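Local atomic coordinates of acetyl transferase (Salmonella typhimurium, PDB entry 1S7L), a protein that probably transfers the acetyl group of acetyl-coenzyme A to the N-terminal amino group of ribosomal protein L7/L12, as a member of the GNAT acetyltransferase family. Residues A[132-137]-A[174-179]; A[32-37]-A[103-108]. All blocks are in the same frame, centred on the assembly; numbering follows the deposited sequence.

Interaction 1: A[132-137]-A[174-179]. With COA (coenzyme A), chain C; SO4 (sulfate ion), chain B.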
ATOM      1  N   ARG A 132     -10.276 -10.504  -1.357  1.00 21.20           N
ATOM      2  CA  ARG A 132      -9.397 -10.013  -2.393  1.00 21.41           C
ATOM      3  C   ARG A 132      -7.937 -10.221  -1.957  1.00 20.87           C
ATOM      4  O   ARG A 132      -7.493  -9.635  -0.984  1.00 21.53           O
ATOM      5  CB  ARG A 132      -9.645  -8.516  -2.677  1.00 21.91           C
ATOM      6  CG  ARG A 132      -8.731  -7.922  -3.802  1.00 21.97           C
ATOM      7  CD  ARG A 132      -8.973  -6.398  -4.104  1.00 22.09           C
ATOM      8  NE  ARG A 132      -7.740  -5.797  -4.603  1.00 21.70           N
ATOM      9  CZ  ARG A 132      -7.281  -5.914  -5.848  1.00 21.02           C
ATOM     10  NH1 ARG A 132      -7.993  -6.542  -6.755  1.00 18.45           N
ATOM     11  NH2 ARG A 132      -6.111  -5.374  -6.203  1.00 21.38           N
ATOM     12  N   PHE A 133      -7.224 -11.057  -2.700  1.00 18.61           N
ATOM     13  CA  PHE A 133      -5.825 -11.371  -2.454  1.00 17.47           C
ATOM     14  C   PHE A 133      -4.939 -10.773  -3.513  1.00 16.07           C
ATOM     15  O   PHE A 133      -5.241 -10.808  -4.695  1.00 15.18           O
ATOM     16  CB  PHE A 133      -5.660 -12.891  -2.384  1.00 18.91           C
ATOM     17  CG  PHE A 133      -6.660 -13.548  -1.452  1.00 18.57           C
ATOM     18  CD1 PHE A 133      -7.965 -13.833  -1.866  1.00 17.11           C
ATOM     19  CD2 PHE A 133      -6.304 -13.847  -0.152  1.00 17.95           C
ATOM     20  CE1 PHE A 133      -8.899 -14.413  -0.957  1.00 17.73           C
ATOM     21  CE2 PHE A 133      -7.239 -14.430   0.764  1.00 17.05           C
ATOM     22  CZ  PHE A 133      -8.501 -14.705   0.367  1.00 16.47           C
ATOM     23  N   VAL A 134      -3.811 -10.239  -3.091  1.00 17.78           N
ATOM     24  CA  VAL A 134      -2.938  -9.589  -4.058  1.00 18.53           C
ATOM     25  C   VAL A 134      -1.509 -10.038  -3.939  1.00 19.66           C
ATOM     26  O   VAL A 134      -1.016 -10.263  -2.814  1.00 19.09           O
ATOM     27  CB  VAL A 134      -2.935  -8.021  -3.842  1.00 22.06           C
ATOM     28  CG1 VAL A 134      -2.193  -7.298  -4.997  1.00 19.45           C
ATOM     29  CG2 VAL A 134      -4.446  -7.480  -3.714  1.00 22.10           C
ATOM     30  N   ILE A 135      -0.845 -10.189  -5.091  1.00 19.52           N
ATOM     31  CA  ILE A 135       0.590 -10.505  -5.100  1.00 20.76           C
ATOM     32  C   ILE A 135       1.330  -9.470  -6.009  1.00 20.99           C
ATOM     33  O   ILE A 135       1.012  -9.302  -7.182  1.00 21.77           O
ATOM     34  CB  ILE A 135       0.875 -11.937  -5.629  1.00 21.14           C
ATOM     35  CG1 ILE A 135       0.227 -12.979  -4.708  1.00 19.68           C
ATOM     36  CG2 ILE A 135       2.383 -12.190  -5.688  1.00 21.26           C
ATOM     37  CD1 ILE A 135       0.337 -14.425  -5.221  1.00 14.89           C
ATOM     38  N   LYS A 136       2.261  -8.747  -5.424  1.00 23.42           N
ATOM     39  CA  LYS A 136       3.097  -7.742  -6.111  1.00 26.74           C
ATOM     40  C   LYS A 136       4.510  -8.323  -5.977  1.00 26.77           C
ATOM     41  O   LYS A 136       4.969  -8.667  -4.878  1.00 27.09           O
ATOM     42  CB  LYS A 136       3.144  -6.406  -5.367  1.00 29.11           C
ATOM     43  CG  LYS A 136       1.848  -5.680  -5.157  1.00 34.06           C
ATOM     44  CD  LYS A 136       1.963  -4.607  -4.054  1.00 37.97           C
ATOM     45  CE  LYS A 136       2.941  -3.503  -4.412  1.00 40.13           C
ATOM     46  NZ  LYS A 136       2.977  -2.437  -3.365  1.00 44.51           N
ATOM     47  N   CYS A 137       5.207  -8.381  -7.086  1.00 26.88           N
ATOM     48  CA  CYS A 137       6.564  -8.897  -7.123  1.00 25.98           C
ATOM     49  C   CYS A 137       7.182  -8.451  -8.456  1.00 25.61           C
ATOM     50  O   CYS A 137       6.450  -8.165  -9.449  1.00 25.20           O
ATOM     51  CB  CYS A 137       6.504 -10.447  -7.012  1.00 28.13           C
ATOM     52  SG  CYS A 137       8.131 -11.185  -6.763  1.00 30.49           S
ATOM     53  N   MET A 174       1.321  -6.705 -10.629  1.00 22.47           N
ATOM     54  CA  MET A 174       0.324  -6.818  -9.582  1.00 23.77           C
ATOM     55  C   MET A 174      -0.690  -7.885  -9.982  1.00 22.86           C
ATOM     56  O   MET A 174      -1.490  -7.695 -10.914  1.00 21.68           O
ATOM     57  CB  MET A 174      -0.430  -5.515  -9.340  1.00 26.80           C
ATOM     58  CG  MET A 174      -1.586  -5.737  -8.375  1.00 29.40           C
ATOM     59  SD  MET A 174      -2.361  -4.226  -7.765  1.00 33.33           S
ATOM     60  CE  MET A 174      -1.198  -3.661  -6.487  1.00 29.83           C
ATOM     61  N   TYR A 175      -0.662  -9.002  -9.267  1.00 22.03           N
ATOM     62  CA  TYR A 175      -1.601 -10.100  -9.517  1.00 22.34           C
ATOM     63  C   TYR A 175      -2.720 -10.064  -8.467  1.00 21.93           C
ATOM     64  O   TYR A 175      -2.452  -9.804  -7.322  1.00 23.69           O
ATOM     65  CB  TYR A 175      -0.879 -11.446  -9.352  1.00 22.88           C
ATOM     66  CG  TYR A 175      -0.070 -11.829 -10.519  1.00 23.28           C
ATOM     67  CD1 TYR A 175      -0.708 -12.282 -11.686  1.00 25.80           C
ATOM     68  CD2 TYR A 175       1.329 -11.675 -10.514  1.00 24.06           C
ATOM     69  CE1 TYR A 175       0.017 -12.576 -12.846  1.00 26.46           C
ATOM     70  CE2 TYR A 175       2.059 -11.963 -11.668  1.00 26.48           C
ATOM     71  CZ  TYR A 175       1.385 -12.421 -12.826  1.00 25.82           C
ATOM     72  OH  TYR A 175       2.072 -12.813 -13.949  1.00 33.31           O
ATOM     73  N   ALA A 176      -3.950 -10.317  -8.842  1.00 21.51           N
ATOM     74  CA  ALA A 176      -4.995 -10.352  -7.841  1.00 22.22           C
ATOM     75  C   ALA A 176      -6.035 -11.470  -8.113  1.00 22.32           C
ATOM     76  O   ALA A 176      -6.239 -11.929  -9.290  1.00 20.51           O
ATOM     77  CB  ALA A 176      -5.731  -8.996  -7.735  1.00 20.30           C
ATOM     78  N   ARG A 177      -6.698 -11.863  -7.025  1.00 20.19           N
ATOM     79  CA  ARG A 177      -7.733 -12.873  -7.109  1.00 19.79           C
ATOM     80  C   ARG A 177      -8.814 -12.564  -6.110  1.00 21.37           C
ATOM     81  O   ARG A 177      -8.519 -12.242  -4.939  1.00 20.69           O
ATOM     82  CB  ARG A 177      -7.194 -14.252  -6.812  1.00 19.11           C
ATOM     83  CG  ARG A 177      -8.297 -15.279  -7.056  1.00 22.08           C
ATOM     84  CD  ARG A 177      -7.874 -16.662  -6.713  1.00 21.99           C
ATOM     85  NE  ARG A 177      -8.991 -17.541  -6.977  1.00 23.08           N
ATOM     86  CZ  ARG A 177      -8.990 -18.841  -6.691  1.00 24.44           C
ATOM     87  NH1 ARG A 177      -7.909 -19.402  -6.137  1.00 21.27           N
ATOM     88  NH2 ARG A 177     -10.074 -19.567  -6.941  1.00 22.41           N
ATOM     89  N   ILE A 178     -10.066 -12.654  -6.563  1.00 21.11           N
ATOM     90  CA  ILE A 178     -11.195 -12.393  -5.689  1.00 24.01           C
ATOM     91  C   ILE A 178     -11.878 -13.719  -5.411  1.00 23.74           C
ATOM     92  O   ILE A 178     -12.128 -14.485  -6.340  1.00 23.17           O
ATOM     93  CB  ILE A 178     -12.191 -11.384  -6.357  1.00 24.59           C
ATOM     94  CG1 ILE A 178     -11.561 -10.015  -6.386  1.00 27.26           C
ATOM     95  CG2 ILE A 178     -13.436 -11.206  -5.574  1.00 23.35           C
ATOM     96  CD1 ILE A 178     -12.432  -9.072  -7.187  1.00 31.40           C
ATOM     97  N   ILE A 179     -12.129 -14.016  -4.132  1.00 23.71           N
ATOM     98  CA  ILE A 179     -12.821 -15.259  -3.796  1.00 22.00           C
ATOM     99  C   ILE A 179     -14.005 -14.967  -2.872  1.00 23.57           C
ATOM    100  O   ILE A 179     -13.852 -14.519  -1.730  1.00 22.05           O
ATOM    101  CB  ILE A 179     -11.919 -16.282  -3.074  1.00 20.98           C
ATOM    102  CG1 ILE A 179     -10.679 -16.632  -3.904  1.00 21.48           C
ATOM    103  CG2 ILE A 179     -12.724 -17.614  -2.862  1.00 22.33           C
ATOM    104  CD1 ILE A 179      -9.788 -17.603  -3.186  1.00 15.76           C
TER
HETATM  105  N1A COA C 601       2.222 -28.740  -7.734  1.00 27.01           N
HETATM  106  C2A COA C 601       2.862 -27.628  -8.172  1.00 23.27           C
HETATM  107  N3A COA C 601       4.114 -27.542  -8.518  1.00 23.98           N
HETATM  108  C4A COA C 601       4.877 -28.719  -8.453  1.00 24.54           C
HETATM  109  C5A COA C 601       4.305 -29.928  -8.029  1.00 24.73           C
HETATM  110  C6A COA C 601       2.906 -29.912  -7.646  1.00 25.62           C
HETATM  111  N6A COA C 601       2.331 -31.045  -7.199  1.00 26.07           N
HETATM  112  N7A COA C 601       5.207 -30.955  -8.039  1.00 23.22           N
HETATM  113  C8A COA C 601       6.344 -30.432  -8.442  1.00 23.70           C
HETATM  114  N9A COA C 601       6.182 -29.099  -8.679  1.00 23.93           N
HETATM  115  C1B COA C 601       7.286 -28.161  -9.040  1.00 24.66           C
HETATM  116  C2B COA C 601       7.299 -27.392 -10.322  1.00 25.17           C
HETATM  117  O2B COA C 601       8.444 -27.795 -11.025  1.00 24.68           O
HETATM  118  C3B COA C 601       7.532 -25.900  -9.956  1.00 26.67           C
HETATM  119  O3B COA C 601       6.507 -25.283 -10.503  1.00 30.94           O
HETATM  120  P3B COA C 601       6.399 -24.021 -11.403  1.00 31.37           P
HETATM  121  O7A COA C 601       7.675 -23.613 -11.947  1.00 35.15           O
HETATM  122  O8A COA C 601       5.733 -23.047 -10.433  1.00 32.56           O
HETATM  123  O9A COA C 601       5.527 -24.510 -12.468  1.00 32.39           O
HETATM  124  C4B COA C 601       7.453 -25.934  -8.398  1.00 23.34           C
HETATM  125  O4B COA C 601       7.503 -27.250  -7.975  1.00 25.74           O
HETATM  126  C5B COA C 601       6.376 -25.298  -7.598  1.00 22.45           C
HETATM  127  O5B COA C 601       6.826 -25.329  -6.219  1.00 22.75           O
HETATM  128  P1A COA C 601       6.420 -24.116  -5.209  1.00 18.45           P
HETATM  129  O1A COA C 601       5.005 -23.730  -5.404  1.00 22.96           O
HETATM  130  O2A COA C 601       6.825 -24.575  -3.917  1.00 18.17           O
HETATM  131  O3A COA C 601       7.222 -22.878  -5.709  1.00 20.60           O
HETATM  132  P2A COA C 601       8.797 -22.702  -5.908  1.00 18.49           P
HETATM  133  O4A COA C 601       9.552 -23.766  -5.307  1.00 16.46           O
HETATM  134  O5A COA C 601       9.039 -22.439  -7.355  1.00 16.42           O
HETATM  135  O6A COA C 601       9.217 -21.370  -5.204  1.00 19.27           O
HETATM  136  CBP COA C 601       8.937 -19.091  -4.526  1.00 18.07           C
HETATM  137  CCP COA C 601       8.528 -20.183  -5.507  1.00 18.17           C
HETATM  138  CDP COA C 601       8.347 -17.777  -5.073  1.00 15.12           C
HETATM  139  CEP COA C 601       8.306 -19.469  -3.141  1.00 15.69           C
HETATM  140  CAP COA C 601      10.507 -18.968  -4.415  1.00 18.41           C
HETATM  141  OAP COA C 601      11.068 -18.732  -5.670  1.00 18.22           O
HETATM  142  C9P COA C 601      11.035 -17.936  -3.422  1.00 17.07           C
HETATM  143  O9P COA C 601      11.124 -18.209  -2.290  1.00 19.36           O
HETATM  144  N8P COA C 601      11.416 -16.714  -3.967  1.00 21.48           N
HETATM  145  C7P COA C 601      11.776 -15.510  -3.153  1.00 20.44           C
HETATM  146  C6P COA C 601      10.566 -14.808  -2.496  1.00 23.02           C
HETATM  147  C5P COA C 601       9.672 -14.202  -3.531  1.00 24.16           C
HETATM  148  O5P COA C 601       9.993 -14.167  -4.650  1.00 29.64           O
HETATM  149  N4P COA C 601       8.451 -13.826  -3.144  1.00 24.15           N
HETATM  150  C3P COA C 601       7.451 -13.362  -4.113  1.00 22.67           C
HETATM  151  C2P COA C 601       7.017 -11.935  -3.840  1.00 28.08           C
HETATM  152  S1P COA C 601       8.244 -10.791  -4.537  1.00 32.63           S
HETATM  153  S   SO4 B 180      -8.887 -23.129  -5.738  0.50 32.39           S
HETATM  154  O1  SO4 B 180     -10.010 -22.586  -6.497  0.50 34.56           O
HETATM  155  O2  SO4 B 180      -7.938 -22.021  -5.389  0.50 36.38           O
HETATM  156  O3  SO4 B 180      -9.325 -23.804  -4.435  0.50 33.66           O
HETATM  157  O4  SO4 B 180      -8.188 -24.220  -6.551  0.50 32.43           O
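Y175 N gives its hydrogen to I135 O at 2.7 Å, the shortest bond in an antiparallel ladder that zips strand 132-137 to strand 174-178. The return bond, I135 N to Y175 O, is nearly straight, and the hydrogen-bonded pair F133 with R177 repeats the pattern two residues along. Each of these carbonyls also receives a CA-H from the other strand; the closest such approach is A176 CA to F133 O, 3.2 Å.

Side chains alternate between two faces. On one, V134 CG1 packs against M174 CG at 3.8 Å, and the bend at chi3 of M174 (-78°) turns CE to the CG of K136, the two chains running side by side in the same direction. R132 is extended from CG to NE, which carries its guanidinium along this face until NH1 lies 3.5 Å from A176 CB; a salt bridge to E156 holds the buried charge, and M159 of the second subunit packs on the same arginine. On the other face, I135 and Y175 meet through their CB atoms beneath helix 142-150, and the F133 ring touches I179 CD1 with CE1 (4.0 Å). I179 CD1 also lies over one face of the R177 guanidinium, whose NH1 and NH2 both bind a sulfate ion, probably from the crystallisation liquor, NH1 to O2 at 2.7 Å.

Near the C-terminal end of strand 132-138, a disulfide from C137 SG to S1P of coenzyme A (2.3 Å) ties the cofactor's sulfur end to the sheet. Strands 132-138 and 169-178 form an antiparallel pair in the mixed sheet of the GNAT fold.

Interaction 2: A[32-37]-A[103-108]. With COA (coenzyme A), chain C.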
ATOM      1  N   LEU A  32      19.346 -16.659   7.298  1.00 25.06           N
ATOM      2  CA  LEU A  32      20.770 -16.596   7.002  1.00 26.57           C
ATOM      3  C   LEU A  32      21.163 -17.435   5.754  1.00 27.41           C
ATOM      4  O   LEU A  32      21.860 -16.969   4.843  1.00 27.62           O
ATOM      5  CB  LEU A  32      21.593 -17.033   8.250  1.00 28.27           C
ATOM      6  CG  LEU A  32      21.676 -15.986   9.396  1.00 27.84           C
ATOM      7  CD1 LEU A  32      22.707 -16.408  10.341  1.00 29.72           C
ATOM      8  CD2 LEU A  32      22.052 -14.582   8.891  1.00 27.46           C
ATOM      9  N   LYS A  33      20.689 -18.668   5.733  1.00 26.80           N
ATOM     10  CA  LYS A  33      20.925 -19.620   4.670  1.00 25.90           C
ATOM     11  C   LYS A  33      20.395 -19.152   3.283  1.00 25.90           C
ATOM     12  O   LYS A  33      20.960 -19.468   2.226  1.00 25.96           O
ATOM     13  CB  LYS A  33      20.328 -20.940   5.143  1.00 24.40           C
ATOM     14  CG  LYS A  33      20.351 -22.162   4.179  1.00 29.40           C
ATOM     15  CD  LYS A  33      20.186 -23.467   5.067  1.00 29.65           C
ATOM     16  CE  LYS A  33      19.575 -24.697   4.372  1.00 31.37           C
ATOM     17  NZ  LYS A  33      19.161 -24.514   2.922  1.00 32.27           N
ATOM     18  N   ASN A  34      19.396 -18.303   3.272  1.00 23.94           N
ATOM     19  CA  ASN A  34      18.852 -17.893   1.989  1.00 24.20           C
ATOM     20  C   ASN A  34      18.957 -16.425   1.602  1.00 23.71           C
ATOM     21  O   ASN A  34      18.632 -16.080   0.469  1.00 22.75           O
ATOM     22  CB  ASN A  34      17.367 -18.298   1.959  1.00 23.50           C
ATOM     23  CG  ASN A  34      17.166 -19.807   2.092  1.00 26.28           C
ATOM     24  OD1 ASN A  34      17.246 -20.525   1.083  1.00 30.19           O
ATOM     25  ND2 ASN A  34      16.948 -20.310   3.322  1.00 23.86           N
ATOM     26  N   LYS A  35      19.379 -15.559   2.531  1.00 25.03           N
ATOM     27  CA  LYS A  35      19.413 -14.120   2.256  1.00 26.21           C
ATOM     28  C   LYS A  35      20.208 -13.706   1.060  1.00 24.82           C
ATOM     29  O   LYS A  35      19.850 -12.783   0.411  1.00 24.54           O
ATOM     30  CB  LYS A  35      19.845 -13.297   3.498  1.00 28.92           C
ATOM     31  CG  LYS A  35      21.274 -13.484   3.903  1.00 30.50           C
ATOM     32  CD  LYS A  35      21.658 -12.531   5.072  1.00 34.62           C
ATOM     33  CE  LYS A  35      21.893 -11.076   4.619  1.00 33.09           C
ATOM     34  NZ  LYS A  35      22.043 -10.246   5.849  1.00 33.11           N
ATOM     35  N   ALA A  36      21.273 -14.394   0.728  1.00 27.50           N
ATOM     36  CA  ALA A  36      22.023 -13.963  -0.466  1.00 30.56           C
ATOM     37  C   ALA A  36      21.092 -13.941  -1.668  1.00 30.76           C
ATOM     38  O   ALA A  36      21.038 -12.963  -2.385  1.00 30.17           O
ATOM     39  CB  ALA A  36      23.229 -14.899  -0.743  1.00 30.53           C
ATOM     40  N   TRP A  37      20.344 -15.015  -1.883  1.00 31.26           N
ATOM     41  CA  TRP A  37      19.484 -15.009  -3.042  1.00 32.17           C
ATOM     42  C   TRP A  37      18.130 -14.339  -2.801  1.00 32.08           C
ATOM     43  O   TRP A  37      17.550 -13.812  -3.744  1.00 34.14           O
ATOM     44  CB  TRP A  37      19.348 -16.428  -3.617  1.00 31.22           C
ATOM     45  CG  TRP A  37      18.593 -17.382  -2.744  1.00 32.48           C
ATOM     46  CD1 TRP A  37      19.083 -18.191  -1.760  1.00 31.04           C
ATOM     47  CD2 TRP A  37      17.176 -17.542  -2.724  1.00 31.60           C
ATOM     48  NE1 TRP A  37      18.054 -18.835  -1.122  1.00 31.22           N
ATOM     49  CE2 TRP A  37      16.869 -18.449  -1.694  1.00 30.65           C
ATOM     50  CE3 TRP A  37      16.135 -16.996  -3.480  1.00 32.18           C
ATOM     51  CZ2 TRP A  37      15.565 -18.818  -1.391  1.00 30.43           C
ATOM     52  CZ3 TRP A  37      14.830 -17.372  -3.166  1.00 32.33           C
ATOM     53  CH2 TRP A  37      14.563 -18.266  -2.132  1.00 30.17           C
ATOM     54  N   LEU A 103      10.460 -19.432   0.143  1.00 18.94           N
ATOM     55  CA  LEU A 103      10.769 -20.830   0.536  1.00 18.60           C
ATOM     56  C   LEU A 103      12.278 -21.105   0.623  1.00 17.79           C
ATOM     57  O   LEU A 103      12.992 -20.677  -0.254  1.00 18.26           O
ATOM     58  CB  LEU A 103      10.222 -21.796  -0.509  1.00 18.15           C
ATOM     59  CG  LEU A 103       8.882 -22.538  -0.362  1.00 22.11           C
ATOM     60  CD1 LEU A 103       8.743 -23.592  -1.543  1.00 17.40           C
ATOM     61  CD2 LEU A 103       8.783 -23.214   1.061  1.00 16.94           C
ATOM     62  N   ASP A 104      12.751 -21.819   1.643  1.00 18.39           N
ATOM     63  CA  ASP A 104      14.168 -22.156   1.742  1.00 20.42           C
ATOM     64  C   ASP A 104      14.515 -22.857   0.415  1.00 21.67           C
ATOM     65  O   ASP A 104      13.732 -23.671  -0.112  1.00 19.18           O
ATOM     66  CB  ASP A 104      14.409 -23.090   2.928  1.00 23.62           C
ATOM     67  CG  ASP A 104      15.748 -23.775   2.858  1.00 28.22           C
ATOM     68  OD1 ASP A 104      16.782 -23.136   3.153  1.00 30.99           O
ATOM     69  OD2 ASP A 104      15.778 -24.964   2.492  1.00 31.77           O
ATOM     70  N   GLU A 105      15.654 -22.504  -0.175  1.00 24.27           N
ATOM     71  CA  GLU A 105      16.040 -23.111  -1.455  1.00 26.47           C
ATOM     72  C   GLU A 105      15.976 -24.644  -1.506  1.00 25.35           C
ATOM     73  O   GLU A 105      15.664 -25.212  -2.541  1.00 24.31           O
ATOM     74  CB  GLU A 105      17.437 -22.628  -1.880  1.00 30.79           C
ATOM     75  CG  GLU A 105      18.588 -23.511  -1.488  1.00 41.90           C
ATOM     76  CD  GLU A 105      19.379 -23.077  -0.206  1.00 48.13           C
ATOM     77  OE1 GLU A 105      20.332 -22.230  -0.325  1.00 49.62           O
ATOM     78  OE2 GLU A 105      19.048 -23.604   0.909  1.00 50.95           O
ATOM     79  N   SER A 106      16.219 -25.327  -0.387  1.00 25.02           N
ATOM     80  CA  SER A 106      16.193 -26.748  -0.456  1.00 25.75           C
ATOM     81  C   SER A 106      14.767 -27.392  -0.422  1.00 26.08           C
ATOM     82  O   SER A 106      14.630 -28.619  -0.577  1.00 26.96           O
ATOM     83  CB  SER A 106      17.130 -27.300   0.625  1.00 28.01           C
ATOM     84  OG  SER A 106      16.398 -27.734   1.753  1.00 34.53           O
ATOM     85  N   PHE A 107      13.727 -26.574  -0.242  1.00 23.38           N
ATOM     86  CA  PHE A 107      12.335 -27.036  -0.224  1.00 21.91           C
ATOM     87  C   PHE A 107      11.594 -26.614  -1.514  1.00 21.21           C
ATOM     88  O   PHE A 107      10.415 -26.812  -1.633  1.00 22.10           O
ATOM     89  CB  PHE A 107      11.588 -26.511   1.043  1.00 21.27           C
ATOM     90  CG  PHE A 107      11.955 -27.254   2.315  1.00 22.49           C
ATOM     91  CD1 PHE A 107      13.046 -26.873   3.069  1.00 23.28           C
ATOM     92  CD2 PHE A 107      11.246 -28.404   2.706  1.00 23.87           C
ATOM     93  CE1 PHE A 107      13.449 -27.617   4.205  1.00 25.30           C
ATOM     94  CE2 PHE A 107      11.624 -29.172   3.831  1.00 24.05           C
ATOM     95  CZ  PHE A 107      12.738 -28.773   4.588  1.00 25.09           C
ATOM     96  N   GLN A 108      12.284 -26.001  -2.460  1.00 20.03           N
ATOM     97  CA  GLN A 108      11.668 -25.616  -3.719  1.00 21.24           C
ATOM     98  C   GLN A 108      11.437 -26.736  -4.775  1.00 23.40           C
ATOM     99  O   GLN A 108      12.009 -27.860  -4.676  1.00 24.14           O
ATOM    100  CB  GLN A 108      12.498 -24.514  -4.344  1.00 20.60           C
ATOM    101  CG  GLN A 108      12.440 -23.265  -3.524  1.00 21.15           C
ATOM    102  CD  GLN A 108      13.251 -22.142  -4.116  1.00 23.62           C
ATOM    103  OE1 GLN A 108      13.691 -22.206  -5.301  1.00 22.48           O
ATOM    104  NE2 GLN A 108      13.453 -21.066  -3.299  1.00 23.03           N
TER
HETATM  105  N1A COA C 601       2.222 -28.740  -7.734  1.00 27.01           N
HETATM  106  C2A COA C 601       2.862 -27.628  -8.172  1.00 23.27           C
HETATM  107  N3A COA C 601       4.114 -27.542  -8.518  1.00 23.98           N
HETATM  108  C4A COA C 601       4.877 -28.719  -8.453  1.00 24.54           C
HETATM  109  C5A COA C 601       4.305 -29.928  -8.029  1.00 24.73           C
HETATM  110  C6A COA C 601       2.906 -29.912  -7.646  1.00 25.62           C
HETATM  111  N6A COA C 601       2.331 -31.045  -7.199  1.00 26.07           N
HETATM  112  N7A COA C 601       5.207 -30.955  -8.039  1.00 23.22           N
HETATM  113  C8A COA C 601       6.344 -30.432  -8.442  1.00 23.70           C
HETATM  114  N9A COA C 601       6.182 -29.099  -8.679  1.00 23.93           N
HETATM  115  C1B COA C 601       7.286 -28.161  -9.040  1.00 24.66           C
HETATM  116  C2B COA C 601       7.299 -27.392 -10.322  1.00 25.17           C
HETATM  117  O2B COA C 601       8.444 -27.795 -11.025  1.00 24.68           O
HETATM  118  C3B COA C 601       7.532 -25.900  -9.956  1.00 26.67           C
HETATM  119  O3B COA C 601       6.507 -25.283 -10.503  1.00 30.94           O
HETATM  120  P3B COA C 601       6.399 -24.021 -11.403  1.00 31.37           P
HETATM  121  O7A COA C 601       7.675 -23.613 -11.947  1.00 35.15           O
HETATM  122  O8A COA C 601       5.733 -23.047 -10.433  1.00 32.56           O
HETATM  123  O9A COA C 601       5.527 -24.510 -12.468  1.00 32.39           O
HETATM  124  C4B COA C 601       7.453 -25.934  -8.398  1.00 23.34           C
HETATM  125  O4B COA C 601       7.503 -27.250  -7.975  1.00 25.74           O
HETATM  126  C5B COA C 601       6.376 -25.298  -7.598  1.00 22.45           C
HETATM  127  O5B COA C 601       6.826 -25.329  -6.219  1.00 22.75           O
HETATM  128  P1A COA C 601       6.420 -24.116  -5.209  1.00 18.45           P
HETATM  129  O1A COA C 601       5.005 -23.730  -5.404  1.00 22.96           O
HETATM  130  O2A COA C 601       6.825 -24.575  -3.917  1.00 18.17           O
HETATM  131  O3A COA C 601       7.222 -22.878  -5.709  1.00 20.60           O
HETATM  132  P2A COA C 601       8.797 -22.702  -5.908  1.00 18.49           P
HETATM  133  O4A COA C 601       9.552 -23.766  -5.307  1.00 16.46           O
HETATM  134  O5A COA C 601       9.039 -22.439  -7.355  1.00 16.42           O
HETATM  135  O6A COA C 601       9.217 -21.370  -5.204  1.00 19.27           O
HETATM  136  CBP COA C 601       8.937 -19.091  -4.526  1.00 18.07           C
HETATM  137  CCP COA C 601       8.528 -20.183  -5.507  1.00 18.17           C
HETATM  138  CDP COA C 601       8.347 -17.777  -5.073  1.00 15.12           C
HETATM  139  CEP COA C 601       8.306 -19.469  -3.141  1.00 15.69           C
HETATM  140  CAP COA C 601      10.507 -18.968  -4.415  1.00 18.41           C
HETATM  141  OAP COA C 601      11.068 -18.732  -5.670  1.00 18.22           O
HETATM  142  C9P COA C 601      11.035 -17.936  -3.422  1.00 17.07           C
HETATM  143  O9P COA C 601      11.124 -18.209  -2.290  1.00 19.36           O
HETATM  144  N8P COA C 601      11.416 -16.714  -3.967  1.00 21.48           N
HETATM  145  C7P COA C 601      11.776 -15.510  -3.153  1.00 20.44           C
HETATM  146  C6P COA C 601      10.566 -14.808  -2.496  1.00 23.02           C
HETATM  147  C5P COA C 601       9.672 -14.202  -3.531  1.00 24.16           C
HETATM  148  O5P COA C 601       9.993 -14.167  -4.650  1.00 29.64           O
HETATM  149  N4P COA C 601       8.451 -13.826  -3.144  1.00 24.15           N
HETATM  150  C3P COA C 601       7.451 -13.362  -4.113  1.00 22.67           C
HETATM  151  C2P COA C 601       7.017 -11.935  -3.840  1.00 28.08           C
HETATM  152  S1P COA C 601       8.244 -10.791  -4.537  1.00 32.63           S
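With its CG between the backbone N and the carbonyl carbon (chi1 68°), W37 folds its indole back toward N34, whose own CG stands anti to the carbonyl carbon (chi1 -61°); both side chains thereby reach segment 103-108 together. The N34 amide does most of the bridging. Its OD1 takes two hydrogens: W37 NE1 donates in the carbonyl plane onto a lone pair at 2.9 Å, while E105 N, at 2.8 Å and almost straight, comes in tilted from that plane. ND2 of the same amide reaches the anti lone pair of D104 OD1 at 2.8 Å, the amide and carboxylate planes being nearly perpendicular, and also binds L30 O one turn earlier in helix 24-38. These bonds fix which way round the buried amide sits.

D104 spends its other oxygen on its own loop, where OD2 accepts from S106 OG and from S106 N, the latter closing an Asx turn. K33 appears to form a salt bridge with D104; its contact with E105 is too close in the model and remains doubtful.

The indole turns its edge to the loop and cofactor. L103 O lies near the ring plane, 3.4 Å from W37 CZ2, and Q108 NE2 approaches CH2 while donating to the same L103 O. N34 O covers one indole face near its rim. L103 N binds O9P of coenzyme A at 2.8 Å, a backbone grip on the pantetheine arm. Helix 24-38 thus braces the point where, in GNAT acetyltransferases, the strand that binds pantetheine passes into the loop that takes the pyrophosphate.

Coenzyme A connects the two contacts, whose centres are 24 Å apart on opposite sides of the chain's centre; their nearest atoms come no closer than about 10 Å. Interaction 1 holds the sulfur end of the cofactor through C137, whereas interaction 2 meets the pantetheine arm nearer the pyrophosphate through L103. The two are joined through the sheet: strand 96-103, which ends in interaction 2, lies parallel to and beside strand 132-138 of interaction 1, with Y101 supplying a further backbone carbonyl to the cofactor and its side chain about 4 Å from that of I135. The loop of interaction 2 then continues to G109 and to M113 and S114 of helix 112-127, which bind the cofactor further along.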